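Local coordinates for protein Non-reducing end beta-L-arabinofuranosidase (Bacteroides thetaiotaomicron, PDB 5MQO) that probably cleaves glycosidic bonds in plant pectin as a glycoside hydrolase of family GH127, acting as an aceric acidase, at residues 110-115 / 466-471; 52-57 / 420-425; 384-389 / 460-465. All coordinates share one frame; numbering follows the deposited sequence.

Interaction 1. Residues 110-115 / 466-471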
loop_
_atom_site.group_PDB
_atom_site.type_symbol
_atom_site.label_atom_id
_atom_site.label_comp_id
_atom_site.label_asym_id
_atom_site.label_seq_id
_atom_site.Cartn_x
_atom_site.Cartn_y
_atom_site.Cartn_z
ATOM N N VAL A 110 -10.378 -10.473 9.637
ATOM C CA VAL A 110 -10.474 -11.261 10.868
ATOM C C VAL A 110 -9.592 -12.525 10.754
ATOM O O VAL A 110 -8.826 -12.824 11.671
ATOM C CB VAL A 110 -11.939 -11.652 11.227
ATOM C CG1 VAL A 110 -11.981 -12.648 12.369
ATOM C CG2 VAL A 110 -12.781 -10.440 11.621
ATOM N N ALA A 111 -9.691 -13.246 9.636
ATOM C CA ALA A 111 -8.871 -14.441 9.391
ATOM C C ALA A 111 -7.394 -14.166 9.365
ATOM O O ALA A 111 -6.604 -15.042 9.673
ATOM C CB ALA A 111 -9.257 -15.084 8.068
ATOM N N SER A 112 -7.024 -12.972 8.928
ATOM C CA SER A 112 -5.633 -12.613 8.736
ATOM C C SER A 112 -4.963 -12.356 10.066
ATOM O O SER A 112 -3.801 -12.727 10.287
ATOM C CB SER A 112 -5.565 -11.368 7.843
ATOM O OG SER A 112 -6.072 -11.658 6.547
ATOM N N VAL A 113 -5.715 -11.663 10.917
ATOM C CA VAL A 113 -5.404 -11.431 12.325
ATOM C C VAL A 113 -5.333 -12.736 13.109
ATOM O O VAL A 113 -4.394 -12.959 13.861
ATOM C CB VAL A 113 -6.481 -10.512 12.942
ATOM C CG1 VAL A 113 -6.458 -10.527 14.470
ATOM C CG2 VAL A 113 -6.316 -9.091 12.409
ATOM N N TYR A 114 -6.348 -13.582 12.945
ATOM C CA TYR A 114 -6.364 -14.918 13.533
ATOM C C TYR A 114 -5.125 -15.730 13.190
ATOM O O TYR A 114 -4.575 -16.392 14.055
ATOM C CB TYR A 114 -7.623 -15.685 13.114
ATOM C CG TYR A 114 -7.694 -17.090 13.645
ATOM C CD1 TYR A 114 -8.219 -17.358 14.912
ATOM C CD2 TYR A 114 -7.215 -18.151 12.893
ATOM C CE1 TYR A 114 -8.254 -18.655 15.406
ATOM C CE2 TYR A 114 -7.251 -19.445 13.369
ATOM C CZ TYR A 114 -7.775 -19.702 14.617
ATOM O OH TYR A 114 -7.818 -21.006 15.054
ATOM N N ALA A 115 -4.657 -15.673 11.951
ATOM C CA ALA A 115 -3.450 -16.428 11.559
ATOM C C ALA A 115 -2.239 -16.142 12.464
ATOM O O ALA A 115 -1.401 -17.016 12.710
ATOM C CB ALA A 115 -3.103 -16.161 10.099
ATOM N N LEU A 466 -4.185 -3.116 6.265
ATOM C CA LEU A 466 -3.382 -2.829 7.449
ATOM C C LEU A 466 -3.308 -4.023 8.398
ATOM O O LEU A 466 -2.246 -4.271 8.936
ATOM C CB LEU A 466 -3.856 -1.575 8.181
ATOM C CG LEU A 466 -3.719 -0.277 7.382
ATOM C CD1 LEU A 466 -4.647 0.791 7.926
ATOM C CD2 LEU A 466 -2.292 0.211 7.391
ATOM N N CYS A 467 -4.401 -4.778 8.567
ATOM C CA CYS A 467 -4.377 -6.037 9.354
ATOM C C CYS A 467 -3.440 -7.130 8.789
ATOM O O CYS A 467 -3.219 -8.138 9.448
ATOM C CB CYS A 467 -5.786 -6.641 9.497
ATOM S SG CYS A 467 -6.893 -5.790 10.641
ATOM N N GLN A 468 -2.921 -6.942 7.575
ATOM C CA GLN A 468 -2.052 -7.903 6.909
ATOM C C GLN A 468 -0.631 -7.443 6.720
ATOM O O GLN A 468 0.155 -8.176 6.134
ATOM C CB GLN A 468 -2.614 -8.178 5.535
ATOM C CG GLN A 468 -3.925 -8.940 5.543
ATOM C CD GLN A 468 -4.606 -8.869 4.205
ATOM O OE1 GLN A 468 -4.273 -8.006 3.373
ATOM N NE2 GLN A 468 -5.567 -9.755 3.978
ATOM N N ALA A 469 -0.284 -6.244 7.192
ATOM C CA ALA A 469 1.062 -5.662 7.006
ATOM C C ALA A 469 2.181 -6.673 7.217
ATOM O O ALA A 469 3.087 -6.755 6.413
ATOM C CB ALA A 469 1.251 -4.495 7.942
ATOM N N GLN A 470 2.105 -7.454 8.294
ATOM C CA GLN A 470 3.115 -8.515 8.594
ATOM C C GLN A 470 3.431 -9.465 7.451
ATOM O O GLN A 470 4.547 -9.992 7.404
ATOM C CB GLN A 470 2.769 -9.350 9.835
ATOM C CG GLN A 470 1.465 -10.146 9.754
ATOM C CD GLN A 470 0.253 -9.302 10.044
ATOM O OE1 GLN A 470 0.380 -8.135 10.447
ATOM N NE2 GLN A 470 -0.929 -9.863 9.828
ATOM N N ASN A 471 2.460 -9.673 6.551
ATOM C CA ASN A 471 2.629 -10.530 5.381
ATOM C C ASN A 471 3.468 -9.912 4.292
ATOM O O ASN A 471 3.669 -10.563 3.273
ATOM C CB ASN A 471 1.283 -10.902 4.789
ATOM C CG ASN A 471 0.540 -11.878 5.640
ATOM O OD1 ASN A 471 0.765 -13.094 5.545
ATOM N ND2 ASN A 471 -0.349 -11.374 6.471
#
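C467 meets V113 through sulfur and carbon: its SG and CB both touch V113 CG2, with SG at 3.8 Å from that methyl. A chi1 of -74° sets SG beside the backbone N and anti to the carbonyl carbon; with CB pointing toward the helix, the sulfur lies against the V113 methyl in an apolar contact. Next along the chain, Q468 gives the polar half of the contact. Its chain is extended beyond CG, and NE2 of Q468 donates to OG of S112 at 3.2 Å with an N-H...O angle of 168°; the acceptor lies in the amide plane, only 2° out of it. CG of Q468 also packs on S112, 3.7 Å from its CB. The hydroxyl is engaged a second time, bonding to E108 O one helical turn earlier, while Q468 NE2 makes a further, weak bond to E108 OE2. Q470 turns its amide back: its NE2 donates to C467 O at 2.9 Å, folding the side chain onto the carbonyl of the second residue of the type I turn L466-A469. N471 ND2 and N471 N reach Q468 O from the same face of its plane, so one carbonyl anchors both the backbone and the side chain of N471. The whole contact is buried. Helix 102-117 is flanked here by helices 120-136, 192-208 and 50-69, and the loop from helix 458-466 to strand 474-477 closes over S112 and V113.

Interaction 2. Residues 52-57 / 420-425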
loop_
_atom_site.group_PDB
_atom_site.type_symbol
_atom_site.label_atom_id
_atom_site.label_comp_id
_atom_site.label_asym_id
_atom_site.label_seq_id
_atom_site.Cartn_x
_atom_site.Cartn_y
_atom_site.Cartn_z
ATOM N N GLY A 52 3.628 -3.554 15.982
ATOM C CA GLY A 52 2.985 -4.198 17.124
ATOM C C GLY A 52 1.891 -3.330 17.729
ATOM O O GLY A 52 0.749 -3.807 17.976
ATOM N N GLU A 53 2.246 -2.057 17.943
ATOM C CA GLU A 53 1.329 -1.059 18.504
ATOM C C GLU A 53 0.129 -0.811 17.582
ATOM O O GLU A 53 -1.024 -0.904 18.026
ATOM C CB GLU A 53 2.056 0.243 18.809
ATOM C CG GLU A 53 1.245 1.231 19.629
ATOM C CD GLU A 53 1.850 2.614 19.612
ATOM O OE1 GLU A 53 2.773 2.896 20.425
ATOM O OE2 GLU A 53 1.385 3.415 18.771
ATOM N N ARG A 54 0.389 -0.540 16.306
ATOM C CA ARG A 54 -0.681 -0.432 15.321
ATOM C C ARG A 54 -1.556 -1.706 15.256
ATOM O O ARG A 54 -2.795 -1.625 15.330
ATOM C CB ARG A 54 -0.092 -0.113 13.949
ATOM C CG ARG A 54 0.534 1.275 13.795
ATOM C CD ARG A 54 -0.432 2.390 14.146
ATOM N NE ARG A 54 -0.363 2.696 15.571
ATOM C CZ ARG A 54 -1.313 3.301 16.284
ATOM N NH1 ARG A 54 -2.459 3.708 15.733
ATOM N NH2 ARG A 54 -1.099 3.518 17.578
ATOM N N PHE A 55 -0.920 -2.877 15.154
ATOM C CA PHE A 55 -1.640 -4.162 15.147
ATOM C C PHE A 55 -2.562 -4.388 16.362
ATOM O O PHE A 55 -3.635 -4.986 16.205
ATOM C CB PHE A 55 -0.678 -5.338 14.990
ATOM C CG PHE A 55 -1.364 -6.640 14.704
ATOM C CD1 PHE A 55 -1.753 -7.490 15.745
ATOM C CD2 PHE A 55 -1.641 -7.021 13.405
ATOM C CE1 PHE A 55 -2.384 -8.693 15.499
ATOM C CE2 PHE A 55 -2.285 -8.233 13.145
ATOM C CZ PHE A 55 -2.648 -9.077 14.198
ATOM N N ASN A 56 -2.183 -3.919 17.556
ATOM C CA ASN A 56 -3.112 -3.993 18.713
ATOM C C ASN A 56 -4.332 -3.098 18.558
ATOM O O ASN A 56 -5.434 -3.495 18.949
ATOM C CB ASN A 56 -2.422 -3.703 20.062
ATOM C CG ASN A 56 -1.655 -4.913 20.608
ATOM O OD1 ASN A 56 -1.588 -5.983 19.979
ATOM N ND2 ASN A 56 -1.067 -4.742 21.782
ATOM N N VAL A 57 -4.153 -1.910 17.978
ATOM C CA VAL A 57 -5.298 -1.107 17.662
ATOM C C VAL A 57 -6.159 -1.857 16.642
ATOM O O VAL A 57 -7.334 -2.143 16.910
ATOM C CB VAL A 57 -4.905 0.267 17.157
ATOM C CG1 VAL A 57 -6.137 1.062 16.731
ATOM C CG2 VAL A 57 -4.138 1.012 18.236
ATOM N N ILE A 420 -6.329 5.813 7.987
ATOM C CA ILE A 420 -7.020 5.460 9.221
ATOM C C ILE A 420 -6.473 6.338 10.326
ATOM O O ILE A 420 -5.330 6.757 10.271
ATOM C CB ILE A 420 -6.865 3.944 9.556
ATOM C CG1 ILE A 420 -7.966 3.479 10.531
ATOM C CG2 ILE A 420 -5.455 3.601 10.066
ATOM C CD1 ILE A 420 -7.915 1.993 10.900
ATOM N N SER A 421 -7.318 6.623 11.314
ATOM C CA SER A 421 -6.935 7.361 12.531
ATOM C C SER A 421 -5.967 6.559 13.417
ATOM O O SER A 421 -5.792 5.350 13.233
ATOM C CB SER A 421 -8.193 7.759 13.333
ATOM O OG SER A 421 -9.060 6.650 13.582
ATOM N N LEU A 422 -5.313 7.247 14.352
ATOM C CA LEU A 422 -4.492 6.571 15.348
ATOM C C LEU A 422 -5.357 5.759 16.333
ATOM O O LEU A 422 -4.952 4.663 16.703
ATOM C CB LEU A 422 -3.581 7.549 16.061
ATOM C CG LEU A 422 -2.445 8.091 15.193
ATOM C CD1 LEU A 422 -1.745 9.222 15.919
ATOM C CD2 LEU A 422 -1.448 6.998 14.818
ATOM N N ASP A 423 -6.563 6.233 16.678
ATOM C CA ASP A 423 -7.504 5.433 17.502
ATOM C C ASP A 423 -8.194 4.265 16.796
ATOM O O ASP A 423 -9.070 3.649 17.382
ATOM C CB ASP A 423 -8.550 6.310 18.244
ATOM C CG ASP A 423 -9.572 7.010 17.321
ATOM O OD1 ASP A 423 -9.662 6.736 16.109
ATOM O OD2 ASP A 423 -10.301 7.884 17.842
ATOM N N GLY A 424 -7.830 3.983 15.544
ATOM C CA GLY A 424 -8.319 2.804 14.821
ATOM C C GLY A 424 -9.765 2.816 14.371
ATOM O O GLY A 424 -10.265 1.793 13.930
ATOM N N LYS A 425 -10.432 3.962 14.474
ATOM C CA LYS A 425 -11.881 4.039 14.324
ATOM C C LYS A 425 -12.378 4.917 13.192
ATOM O O LYS A 425 -13.516 4.723 12.729
ATOM C CB LYS A 425 -12.485 4.577 15.606
ATOM C CG LYS A 425 -12.482 3.602 16.757
ATOM C CD LYS A 425 -13.323 4.164 17.882
ATOM C CE LYS A 425 -13.165 3.331 19.125
ATOM N NZ LYS A 425 -14.204 3.721 20.110
#
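V57 and G424 mark the nearest backbone approach, with V57 CA and G424 CA 5.7 Å apart, whereas R54 CA and L422 CA stand 8.0 Å apart. The first segment is a turn and a half of helix 50-69; the second has no regular structure, but a type I turn runs from S421 to G424, and G424 takes a positive phi of 72°. That turn brings the glycine CA against the helix: V57 CG1 lies 3.4 Å from G424 CA. A beta carbon at this glycine would fall on V57 CG1, and the positive phi itself favours glycine, so two independent observations fit the residue found here.

R54 supplies the polar link. Its chain is bent at chi2 (-56°) and chi3 (89°), which place CD and NE, and R54 NH1 donates to L422 O at 2.8 Å. The donor meets that oxygen in the carbonyl plane, on a lone pair, and the oxygen lies close to the guanidinium plane. L422 then lays CD2 over one face of the same group, 3.6 Å from R54 NH1. At the other terminal nitrogen, R54 NH2 forms a salt bridge with E53 OE2 at 2.8 Å, meeting the carboxylate on its anti side; S640 OG shares that oxygen. In the turn, S421 OG donates to D423 OD1 at 2.6 Å, and L422 N donates to N684 OD1.

The guanidinium is therefore held at two nitrogens by two different kinds of acceptor, a neutral carbonyl and a carboxylate. The carboxylate is likely to balance the arginine's charge in this buried setting, while the bond to the L422 carbonyl, together with V57 against G424, links the turn to the helix.

Interaction 3. Residues 384-389 / 460-465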
loop_
_atom_site.group_PDB
_atom_site.type_symbol
_atom_site.label_atom_id
_atom_site.label_comp_id
_atom_site.label_asym_id
_atom_site.label_seq_id
_atom_site.Cartn_x
_atom_site.Cartn_y
_atom_site.Cartn_z
ATOM N N ALA A 384 -6.525 3.377 -4.052
ATOM C CA ALA A 384 -5.628 3.545 -5.211
ATOM C C ALA A 384 -4.197 3.360 -4.744
ATOM O O ALA A 384 -3.346 2.829 -5.487
ATOM C CB ALA A 384 -5.785 4.934 -5.849
ATOM N N ASN A 385 -3.951 3.810 -3.512
ATOM C CA ASN A 385 -2.622 3.795 -2.929
ATOM C C ASN A 385 -2.297 2.336 -2.509
ATOM O O ASN A 385 -1.203 1.857 -2.708
ATOM C CB ASN A 385 -2.563 4.773 -1.769
ATOM C CG ASN A 385 -3.197 6.133 -2.098
ATOM O OD1 ASN A 385 -3.407 6.470 -3.260
ATOM N ND2 ASN A 385 -3.524 6.911 -1.063
ATOM N N ILE A 386 -3.300 1.630 -2.000
ATOM C CA ILE A 386 -3.223 0.188 -1.735
ATOM C C ILE A 386 -3.000 -0.565 -3.037
ATOM O O ILE A 386 -2.348 -1.598 -3.055
ATOM C CB ILE A 386 -4.522 -0.339 -1.055
ATOM C CG1 ILE A 386 -4.659 0.265 0.347
ATOM C CG2 ILE A 386 -4.566 -1.879 -1.005
ATOM C CD1 ILE A 386 -5.973 -0.017 1.040
ATOM N N GLY A 387 -3.598 -0.067 -4.110
ATOM C CA GLY A 387 -3.417 -0.656 -5.421
ATOM C C GLY A 387 -1.976 -0.571 -5.880
ATOM O O GLY A 387 -1.400 -1.568 -6.290
ATOM N N ASN A 388 -1.399 0.625 -5.803
ATOM C CA ASN A 388 0.007 0.826 -6.145
ATOM C C ASN A 388 0.907 -0.078 -5.269
ATOM O O ASN A 388 1.909 -0.606 -5.752
ATOM C CB ASN A 388 0.384 2.286 -5.957
ATOM C CG ASN A 388 1.711 2.651 -6.606
ATOM O OD1 ASN A 388 2.100 2.136 -7.668
ATOM N ND2 ASN A 388 2.403 3.595 -5.986
ATOM N N MET A 389 0.536 -0.261 -4.004
ATOM C CA MET A 389 1.285 -1.113 -3.092
ATOM C C MET A 389 1.281 -2.592 -3.537
ATOM O O MET A 389 2.324 -3.218 -3.620
ATOM C CB MET A 389 0.683 -0.998 -1.699
ATOM C CG MET A 389 1.388 -1.849 -0.664
ATOM S SD MET A 389 0.571 -1.855 0.927
ATOM C CE MET A 389 1.283 -3.336 1.597
ATOM N N PRO A 460 -13.164 -0.853 4.689
ATOM C CA PRO A 460 -12.905 -2.280 4.831
ATOM C C PRO A 460 -11.617 -2.762 4.154
ATOM O O PRO A 460 -10.864 -3.535 4.739
ATOM C CB PRO A 460 -14.134 -2.912 4.192
ATOM C CG PRO A 460 -15.215 -1.918 4.442
ATOM C CD PRO A 460 -14.546 -0.599 4.247
ATOM N N ASN A 461 -11.361 -2.284 2.946
ATOM C CA ASN A 461 -10.131 -2.627 2.258
ATOM C C ASN A 461 -8.944 -2.022 3.020
ATOM O O ASN A 461 -7.894 -2.680 3.186
ATOM C CB ASN A 461 -10.189 -2.185 0.771
ATOM C CG ASN A 461 -8.960 -2.613 -0.031
ATOM O OD1 ASN A 461 -8.183 -3.451 0.404
ATOM N ND2 ASN A 461 -8.769 -2.015 -1.197
ATOM N N THR A 462 -9.095 -0.796 3.514
ATOM C CA THR A 462 -8.005 -0.183 4.271
ATOM C C THR A 462 -7.644 -1.033 5.489
ATOM O O THR A 462 -6.481 -1.374 5.669
ATOM C CB THR A 462 -8.346 1.257 4.658
ATOM O OG1 THR A 462 -8.505 1.999 3.451
ATOM C CG2 THR A 462 -7.263 1.892 5.472
ATOM N N LEU A 463 -8.649 -1.396 6.287
ATOM C CA LEU A 463 -8.446 -2.142 7.528
ATOM C C LEU A 463 -7.898 -3.561 7.286
ATOM O O LEU A 463 -6.939 -3.975 7.922
ATOM C CB LEU A 463 -9.743 -2.191 8.358
ATOM C CG LEU A 463 -9.675 -2.926 9.721
ATOM C CD1 LEU A 463 -8.541 -2.431 10.605
ATOM C CD2 LEU A 463 -10.997 -2.840 10.482
ATOM N N ARG A 464 -8.470 -4.301 6.363
ATOM C CA ARG A 464 -7.916 -5.616 6.080
ATOM C C ARG A 464 -6.483 -5.536 5.555
ATOM O O ARG A 464 -5.678 -6.417 5.834
ATOM C CB ARG A 464 -8.811 -6.414 5.129
ATOM C CG ARG A 464 -8.733 -6.014 3.678
ATOM C CD ARG A 464 -7.685 -6.794 2.876
ATOM N NE ARG A 464 -8.335 -7.608 1.863
ATOM C CZ ARG A 464 -8.944 -7.134 0.770
ATOM N NH1 ARG A 464 -8.980 -5.837 0.501
ATOM N NH2 ARG A 464 -9.532 -7.978 -0.071
ATOM N N THR A 465 -6.160 -4.484 4.810
ATOM C CA THR A 465 -4.807 -4.360 4.284
ATOM C C THR A 465 -3.863 -4.114 5.453
ATOM O O THR A 465 -2.886 -4.855 5.638
ATOM C CB THR A 465 -4.692 -3.264 3.219
ATOM O OG1 THR A 465 -5.267 -3.736 1.996
ATOM C CG2 THR A 465 -3.248 -2.931 2.949
#
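I386 supplies most of helix 384-389's share of this contact, pointing its side chain at helix 460-465. A chi1 of -66° sets CG1 anti to the carbonyl carbon, and an extended chi2 (172°) carries CD1 outward, to 3.8 Å from T462 CA; I386 and T462 are also the pair whose CA atoms lie nearest each other, at 7.7 Å. The same methyl lies 4.1 Å from N461 ND2, the two side chains meeting tip to tip, and that amide nitrogen is itself hydrogen-bonded to Y302 OH. The other branch, I386 CG2, sits 3.6 Å from T465 OG1, again tip to tip.

The two segment axes pass 10.8 Å apart at an angle of 39°, running in broadly the same direction, and I386 makes the closest bridging contacts. Both segments belong to the GH127 catalytic domain, whose 6_Hairpin clan has the (alpha/alpha)6-barrel fold, consistent with the helices packed here, and the observed disulfide C383-C458 ties together the starts of the two helices, just ahead of these segments.

The hydroxyl facing I386 is already engaged: T465 OG1 donates to N461 O at 3.1 Å, and T465 N donates to the same oxygen from the opposite face of its plane. An alanine in place of T465 would probably leave N461 O with the backbone donor alone of these two and open a gap beside I386 CG2. One turn further on, M389 reaches the same threonine with its sulfur, M389 SD standing 4.5 Å from T465 CG2. V416 of helix 402-416 touches I386, as does Y302 of helix 297-314, while V408 and C411 touch M389.

How the interactions relate
Interactions 1 and 2 touch directly, their centres about 13 Å apart: L466 CD1 packs on I420 CG2 at 3.6 Å, and F55 of segment 52-57 adds a second bridge, its CE2 lying 3.8 Å from C467 O. Interaction 3 joins interaction 1 by sequence, since 460-465 runs straight into 466-471, and their centres are also about 13 Å apart. Interactions 2 and 3 are about 15 Å apart between centres, with nearest atoms about 4 Å apart and no touch. Along the chain, interaction 2 alternates its segments with those of both others. All six segments fall within the GH127 catalytic range, and interaction 3 lies nearest the chain's centre, about 6 Å from it.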